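Side-chain contacts in FAD linked oxidase-like protein (Myceliophthora thermophila, PDB 5L6G), which oxidises the C1 hydroxyl of xylooligosaccharides and related sugars to lactones, using a bicovalently bound FAD and reducing molecular oxygen to hydrogen peroxide: residues A68-E71 and H72-A76; G263-P266 and E267-M271; Q468-D471 and R472-I476. All coordinates share one frame; numbering follows the deposited sequence.

The three contacts come in series along the chain and are all local, each made by neighbouring residues at the start of a helix or strand. Interaction 1 opens helix 70-83 in the FAD-binding PCMH-type region, interaction 2 leads from helix 246-261 into strand 269-275 of the eight-stranded antiparallel sheet, and interaction 3 opens helix 470-480 in the berberine-like C-terminal region. Interactions 1 and 2 lie on opposite sides of the chain's centre, their centres about 43 Å apart; interaction 3 is about 28 Å from the first and 32 Å from the second, centre to centre. None touches another. Interaction 2 lies next to the substrate site along the chain, since its strand continues into the substrate-binding R272.

Interaction 1. Residues A68-E71 and H72-A76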
loop_
_atom_site.group_PDB
_atom_site.type_symbol
_atom_site.label_atom_id
_atom_site.label_comp_id
_atom_site.label_asym_id
_atom_site.label_seq_id
_atom_site.Cartn_x
_atom_site.Cartn_y
_atom_site.Cartn_z
ATOM N N ALA A 68 -24.465 -0.546 1.752
ATOM C CA ALA A 68 -24.499 0.566 2.720
ATOM C C ALA A 68 -24.318 0.108 4.167
ATOM O O ALA A 68 -24.206 0.939 5.062
ATOM C CB ALA A 68 -25.819 1.318 2.598
ATOM N N THR A 69 -24.309 -1.198 4.401
ATOM C CA THR A 69 -24.106 -1.707 5.741
ATOM C C THR A 69 -23.505 -3.092 5.715
ATOM O O THR A 69 -23.541 -3.792 4.706
ATOM C CB THR A 69 -25.432 -1.790 6.509
ATOM O OG1 THR A 69 -25.258 -2.615 7.671
ATOM C CG2 THR A 69 -26.521 -2.376 5.619
ATOM N N VAL A 70 -22.968 -3.483 6.859
ATOM C CA VAL A 70 -22.376 -4.804 7.023
ATOM C C VAL A 70 -23.365 -5.905 6.617
ATOM O O VAL A 70 -22.944 -6.881 6.028
ATOM C CB VAL A 70 -21.862 -5.045 8.469
ATOM C CG1 VAL A 70 -22.955 -4.913 9.450
ATOM C CG2 VAL A 70 -21.247 -6.427 8.613
ATOM N N GLU A 71 -24.663 -5.710 6.896
ATOM C CA GLU A 71 -25.685 -6.666 6.481
ATOM C C GLU A 71 -25.667 -6.912 4.972
ATOM O O GLU A 71 -25.829 -8.045 4.525
ATOM C CB GLU A 71 -27.101 -6.209 6.886
ATOM C CG GLU A 71 -27.413 -6.344 8.365
ATOM C CD GLU A 71 -27.266 -5.048 9.179
ATOM O OE1 GLU A 71 -26.528 -4.117 8.782
ATOM O OE2 GLU A 71 -27.903 -4.958 10.250
ATOM N N HIS A 72 -25.545 -5.835 4.201
ATOM C CA HIS A 72 -25.449 -5.947 2.761
ATOM C C HIS A 72 -24.193 -6.711 2.371
ATOM O O HIS A 72 -24.229 -7.531 1.454
ATOM C CB HIS A 72 -25.444 -4.581 2.091
ATOM C CG HIS A 72 -26.751 -3.873 2.183
ATOM N ND1 HIS A 72 -26.863 -2.509 2.075
ATOM C CD2 HIS A 72 -28.001 -4.333 2.398
ATOM C CE1 HIS A 72 -28.125 -2.153 2.214
ATOM N NE2 HIS A 72 -28.839 -3.244 2.410
ATOM N N ILE A 73 -23.091 -6.454 3.085
ATOM C CA ILE A 73 -21.841 -7.178 2.818
ATOM C C ILE A 73 -22.031 -8.669 3.074
ATOM O O ILE A 73 -21.629 -9.509 2.255
ATOM C CB ILE A 73 -20.642 -6.647 3.635
ATOM C CG1 ILE A 73 -20.381 -5.182 3.285
ATOM C CG2 ILE A 73 -19.404 -7.487 3.352
ATOM C CD1 ILE A 73 -19.389 -4.483 4.199
ATOM N N GLN A 74 -22.665 -9.006 4.191
ATOM C CA GLN A 74 -22.884 -10.415 4.522
ATOM C C GLN A 74 -23.713 -11.084 3.468
ATOM O O GLN A 74 -23.400 -12.201 3.049
ATOM C CB GLN A 74 -23.629 -10.564 5.819
ATOM C CG GLN A 74 -22.828 -10.178 7.012
ATOM C CD GLN A 74 -23.691 -10.220 8.240
ATOM O OE1 GLN A 74 -24.252 -9.189 8.643
ATOM N NE2 GLN A 74 -23.860 -11.421 8.814
ATOM N N ALA A 75 -24.786 -10.399 3.075
ATOM C CA ALA A 75 -25.722 -10.944 2.118
ATOM C C ALA A 75 -25.062 -11.152 0.756
ATOM O O ALA A 75 -25.331 -12.160 0.087
ATOM C CB ALA A 75 -26.938 -10.047 1.985
ATOM N N ALA A 76 -24.242 -10.186 0.340
ATOM C CA ALA A 76 -23.506 -10.285 -0.921
ATOM C C ALA A 76 -22.562 -11.473 -0.889
ATOM O O ALA A 76 -22.529 -12.279 -1.826
ATOM C CB ALA A 76 -22.725 -9.013 -1.212
#
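The ring of H72 is swung back toward A68 and T69 because its CG stands anti to the carbonyl carbon (chi1 -69°). In the T69 conformer described here OG1 is anti to the backbone N (chi1 165°), and CG2 falls between that N and the carbonyl carbon, over the imidazole. CG2 sits above one face, 3.7 Å from the centroid of the H72 ring, a CH-pi contact displaced toward the rim. At the ring edge, A68 N donates to H72 ND1 over 3.1 Å with a nearly straight N-H...N angle of 166°. The donor is a backbone N-H, so ND1 is the acceptor, met in the ring plane; methyl and amide together limit the ring's rotation. Histidine suits the place by offering a flat face to the methyl and an in-plane acceptor to the amide. Behind it, I73 N bonds to T69 O (3.1 Å) and Q74 N to V70 O (2.8 Å), the first rungs of the helix, while the carboxamide of Q74 reaches out to G193. In this conformer T69 OG1 caps E71 N at 3.2 Å, pairing a first-turn amide that has no earlier helical carbonyl: a threonine N-cap of helix 70-83, at the surface of the PCMH-type FAD-binding region.

Interaction 2. Residues G263-P266 and E267-M271; sequences GGMP and EEMNM
M265 and P266 meet M269 and M271 around a type I beta turn, P266 to M269, that carries the chain from helix 246-261 into strand 269-275. M265 crosses M269 and M271 at a slant where the strand begins: its CG lies 3.8 Å from M269 SD, and further out its SD meets the terminal methyl of M271, M265 SD to M271 CE being 3.9 Å. The M265 chain is extended through its first two torsions and bends only at the last (chi3 86°), which turns CE against the M269 backbone, 3.6 Å from M269 O. The ring of P266 packs on M269, with P266 CG 3.9 Å from M269 CB and P266 CD at the same distance from M269 CE. The bend at chi3 (-66°) brings M269 CE back to the P266 ring, which CB already touches. Unbranched, flexible methionines suit this junction, as they can follow both the proline ring and one another. An alanine in place of M269 would probably leave M265 CG and the P266 ring without their sulfur and methyl partners and open a gap between M265 and that ring.

W259 of helix 246-261 touches all three methionines, while Y286 and Y237 of the same sheet and I297 of helix 290-304 pack on M269. Helix 246-261 ends in a Schellman motif whose C-prime residue is G263, its positive phi suiting a residue without a side chain. E267, the second residue of the turn, sends its carboxylate to a salt bridge with R391. P266 gives M269 a rigid apolar surface, while its carbonyl accepts the closing bond: M269 N donates to P266 O over 3.0 Å, approaching from above the carbonyl plane.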
loop_
_atom_site.group_PDB
_atom_site.type_symbol
_atom_site.label_atom_id
_atom_site.label_comp_id
_atom_site.label_asym_id
_atom_site.label_seq_id
_atom_site.Cartn_x
_atom_site.Cartn_y
_atom_site.Cartn_z
ATOM N N GLY A 263 21.699 4.262 12.054
ATOM C CA GLY A 263 20.871 5.076 12.937
ATOM C C GLY A 263 20.997 6.565 12.672
ATOM O O GLY A 263 20.710 7.384 13.559
ATOM N N GLY A 264 21.389 6.926 11.452
ATOM C CA GLY A 264 21.568 8.319 11.090
ATOM C C GLY A 264 20.263 9.096 10.978
ATOM O O GLY A 264 20.237 10.310 11.164
ATOM N N MET A 265 19.187 8.400 10.636
ATOM C CA MET A 265 17.891 9.047 10.409
ATOM C C MET A 265 17.076 9.122 11.691
ATOM O O MET A 265 16.687 8.104 12.239
ATOM C CB MET A 265 17.092 8.330 9.306
ATOM C CG MET A 265 15.963 9.199 8.774
ATOM S SD MET A 265 15.276 8.796 7.157
ATOM C CE MET A 265 14.070 7.593 7.643
ATOM N N PRO A 266 16.793 10.334 12.162
ATOM C CA PRO A 266 16.109 10.394 13.442
ATOM C C PRO A 266 14.631 10.042 13.299
ATOM O O PRO A 266 14.079 10.060 12.181
ATOM C CB PRO A 266 16.338 11.839 13.882
ATOM C CG PRO A 266 16.428 12.580 12.594
ATOM C CD PRO A 266 17.203 11.668 11.700
ATOM N N GLU A 267 14.006 9.701 14.416
ATOM C CA GLU A 267 12.622 9.254 14.404
ATOM C C GLU A 267 11.689 10.240 13.709
ATOM O O GLU A 267 10.781 9.813 13.008
ATOM C CB GLU A 267 12.121 8.985 15.825
ATOM C CG GLU A 267 12.803 7.808 16.505
ATOM C CD GLU A 267 12.158 7.421 17.822
ATOM O OE1 GLU A 267 11.022 7.873 18.109
ATOM O OE2 GLU A 267 12.788 6.650 18.574
ATOM N N GLU A 268 11.938 11.537 13.867
ATOM C CA GLU A 268 11.070 12.589 13.314
ATOM C C GLU A 268 11.175 12.724 11.789
ATOM O O GLU A 268 10.314 13.358 11.168
ATOM C CB GLU A 268 11.432 13.956 13.913
ATOM C CG GLU A 268 11.198 14.087 15.410
ATOM C CD GLU A 268 12.320 13.552 16.281
ATOM O OE1 GLU A 268 13.357 13.038 15.778
ATOM O OE2 GLU A 268 12.143 13.667 17.505
ATOM N N MET A 269 12.227 12.157 11.200
ATOM C CA MET A 269 12.497 12.284 9.778
ATOM C C MET A 269 11.921 11.116 8.983
ATOM O O MET A 269 12.078 9.977 9.370
ATOM C CB MET A 269 14.007 12.337 9.548
ATOM C CG MET A 269 14.428 12.644 8.121
ATOM S SD MET A 269 16.200 12.878 7.977
ATOM C CE MET A 269 16.458 14.384 8.932
ATOM N N ASN A 270 11.288 11.433 7.862
ATOM C CA ASN A 270 10.626 10.459 7.010
ATOM C C ASN A 270 11.026 10.836 5.618
ATOM O O ASN A 270 10.845 11.995 5.225
ATOM C CB ASN A 270 9.109 10.555 7.137
ATOM C CG ASN A 270 8.630 10.260 8.523
ATOM O OD1 ASN A 270 8.230 9.135 8.810
ATOM N ND2 ASN A 270 8.714 11.264 9.418
ATOM N N MET A 271 11.615 9.901 4.885
ATOM C CA MET A 271 12.349 10.274 3.669
ATOM C C MET A 271 12.406 9.134 2.663
ATOM O O MET A 271 12.309 7.984 3.034
ATOM C CB MET A 271 13.754 10.717 4.014
ATOM C CG MET A 271 14.472 11.488 2.925
ATOM S SD MET A 271 15.937 12.348 3.506
ATOM C CE MET A 271 16.790 11.041 4.408
#

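Interaction 3. Residues Q468-D471 and R472-I476; sequences QNLD and RLRRI
This is a helix-start contact, the first two turns or so of helix 470-480 in the berberine-like C-terminal region, where side chains lie along the backbone that precedes them. L470 and R474, one turn apart, meet through aliphatic parts: L470 CD1 is 3.9 Å from R474 CG, so the arginine uses its methylenes here and carries its charged end away to the carbonyls of E493 and P494. R474 N donates to L470 O at 2.8 Å, tying the same pair through the backbone. R475 doubles back over D471: CG is anti to the carbonyl carbon (chi1 -69°) and the chain bends at chi3 (-63°), laying one guanidinium face over D471 O, with R475 NH1 3.5 Å from that oxygen. The D471 carboxylate stays 5.3 Å away, OD2 to R475 NH1, so the charged groups do not touch, and any attraction between them is probably modest. An acidic residue in the first turn of the helix is probably favoured by the helix dipole. At the same end a water joins the preceding 3-10 turn to the helix, donating to Q468 O (2.8 Å) and accepting from R472 N (2.9 Å). On the buried side L473 packs against W208 of helix 204-213 and Y466 of helix 458-466, while R472 forms a salt bridge with D205 and a cation-pi contact with W208, joining helix 470-480 to helix 204-213.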
loop_
_atom_site.group_PDB
_atom_site.type_symbol
_atom_site.label_atom_id
_atom_site.label_comp_id
_atom_site.label_asym_id
_atom_site.label_seq_id
_atom_site.Cartn_x
_atom_site.Cartn_y
_atom_site.Cartn_z
ATOM N N GLN A 468 8.395 -15.439 5.318
ATOM C CA GLN A 468 8.404 -16.375 6.421
ATOM C C GLN A 468 7.018 -16.567 7.054
ATOM O O GLN A 468 6.816 -17.495 7.815
ATOM C CB GLN A 468 9.391 -15.905 7.503
ATOM C CG GLN A 468 8.885 -14.732 8.342
ATOM C CD GLN A 468 9.090 -13.372 7.693
ATOM O OE1 GLN A 468 9.524 -13.273 6.547
ATOM N NE2 GLN A 468 8.808 -12.314 8.445
ATOM N N ASN A 469 6.079 -15.685 6.743
ATOM C CA ASN A 469 4.727 -15.787 7.286
ATOM C C ASN A 469 3.741 -16.531 6.389
ATOM O O ASN A 469 2.586 -16.766 6.783
ATOM C CB ASN A 469 4.234 -14.391 7.599
ATOM C CG ASN A 469 4.976 -13.792 8.751
ATOM O OD1 ASN A 469 5.569 -14.525 9.539
ATOM N ND2 ASN A 469 4.971 -12.482 8.864
ATOM N N LEU A 470 4.201 -16.957 5.217
ATOM C CA LEU A 470 3.325 -17.641 4.283
ATOM C C LEU A 470 2.705 -18.890 4.892
ATOM O O LEU A 470 1.507 -19.114 4.758
ATOM C CB LEU A 470 4.047 -18.013 2.995
ATOM C CG LEU A 470 3.186 -18.706 1.937
ATOM C CD1 LEU A 470 1.962 -17.864 1.598
ATOM C CD2 LEU A 470 4.025 -19.003 0.697
ATOM N N ASP A 471 3.510 -19.723 5.545
ATOM C CA ASP A 471 2.987 -21.032 5.973
ATOM C C ASP A 471 1.823 -20.879 6.958
ATOM O O ASP A 471 0.788 -21.519 6.810
ATOM C CB ASP A 471 4.098 -21.928 6.518
ATOM C CG ASP A 471 4.955 -22.545 5.398
ATOM O OD1 ASP A 471 4.561 -22.460 4.207
ATOM O OD2 ASP A 471 6.030 -23.119 5.697
ATOM N N ARG A 472 1.966 -19.995 7.931
ATOM C CA ARG A 472 0.880 -19.757 8.874
ATOM C C ARG A 472 -0.324 -19.115 8.181
ATOM O O ARG A 472 -1.472 -19.498 8.434
ATOM C CB ARG A 472 1.352 -18.895 10.033
ATOM C CG ARG A 472 0.255 -18.642 11.038
ATOM C CD ARG A 472 0.795 -17.878 12.215
ATOM N NE ARG A 472 -0.267 -17.518 13.150
ATOM C CZ ARG A 472 -0.118 -16.626 14.126
ATOM N NH1 ARG A 472 1.041 -16.002 14.291
ATOM N NH2 ARG A 472 -1.131 -16.351 14.926
ATOM N N LEU A 473 -0.066 -18.174 7.278
ATOM C CA LEU A 473 -1.143 -17.597 6.463
ATOM C C LEU A 473 -1.938 -18.666 5.717
ATOM O O LEU A 473 -3.156 -18.567 5.636
ATOM C CB LEU A 473 -0.620 -16.584 5.447
ATOM C CG LEU A 473 -0.248 -15.199 6.008
ATOM C CD1 LEU A 473 0.454 -14.390 4.952
ATOM C CD2 LEU A 473 -1.477 -14.469 6.501
ATOM N N ARG A 474 -1.247 -19.651 5.147
ATOM C CA ARG A 474 -1.929 -20.735 4.416
ATOM C C ARG A 474 -2.784 -21.583 5.357
ATOM O O ARG A 474 -3.877 -22.038 4.991
ATOM C CB ARG A 474 -0.925 -21.611 3.676
ATOM C CG ARG A 474 -0.254 -20.897 2.524
ATOM C CD ARG A 474 0.512 -21.840 1.621
ATOM N NE ARG A 474 -0.397 -22.779 0.955
ATOM C CZ ARG A 474 -0.010 -23.850 0.270
ATOM N NH1 ARG A 474 1.282 -24.143 0.152
ATOM N NH2 ARG A 474 -0.919 -24.641 -0.296
ATOM N N ARG A 475 -2.302 -21.778 6.577
ATOM C CA ARG A 475 -3.065 -22.540 7.559
ATOM C C ARG A 475 -4.335 -21.808 7.956
ATOM O O ARG A 475 -5.395 -22.411 8.008
ATOM C CB ARG A 475 -2.216 -22.886 8.777
ATOM C CG ARG A 475 -1.123 -23.893 8.459
ATOM C CD ARG A 475 -0.508 -24.504 9.701
ATOM N NE ARG A 475 0.173 -23.497 10.526
ATOM C CZ ARG A 475 1.423 -23.076 10.354
ATOM N NH1 ARG A 475 2.179 -23.548 9.367
ATOM N NH2 ARG A 475 1.923 -22.167 11.187
ATOM N N ILE A 476 -4.227 -20.508 8.214
ATOM C CA ILE A 476 -5.397 -19.700 8.578
ATOM C C ILE A 476 -6.352 -19.619 7.391
ATOM O O ILE A 476 -7.565 -19.623 7.547
ATOM C CB ILE A 476 -4.982 -18.296 9.080
ATOM C CG1 ILE A 476 -4.191 -18.432 10.377
ATOM C CG2 ILE A 476 -6.190 -17.431 9.383
ATOM C CD1 ILE A 476 -3.493 -17.170 10.797
HETATM O O HOH W 1 4.546 -18.928 8.696
#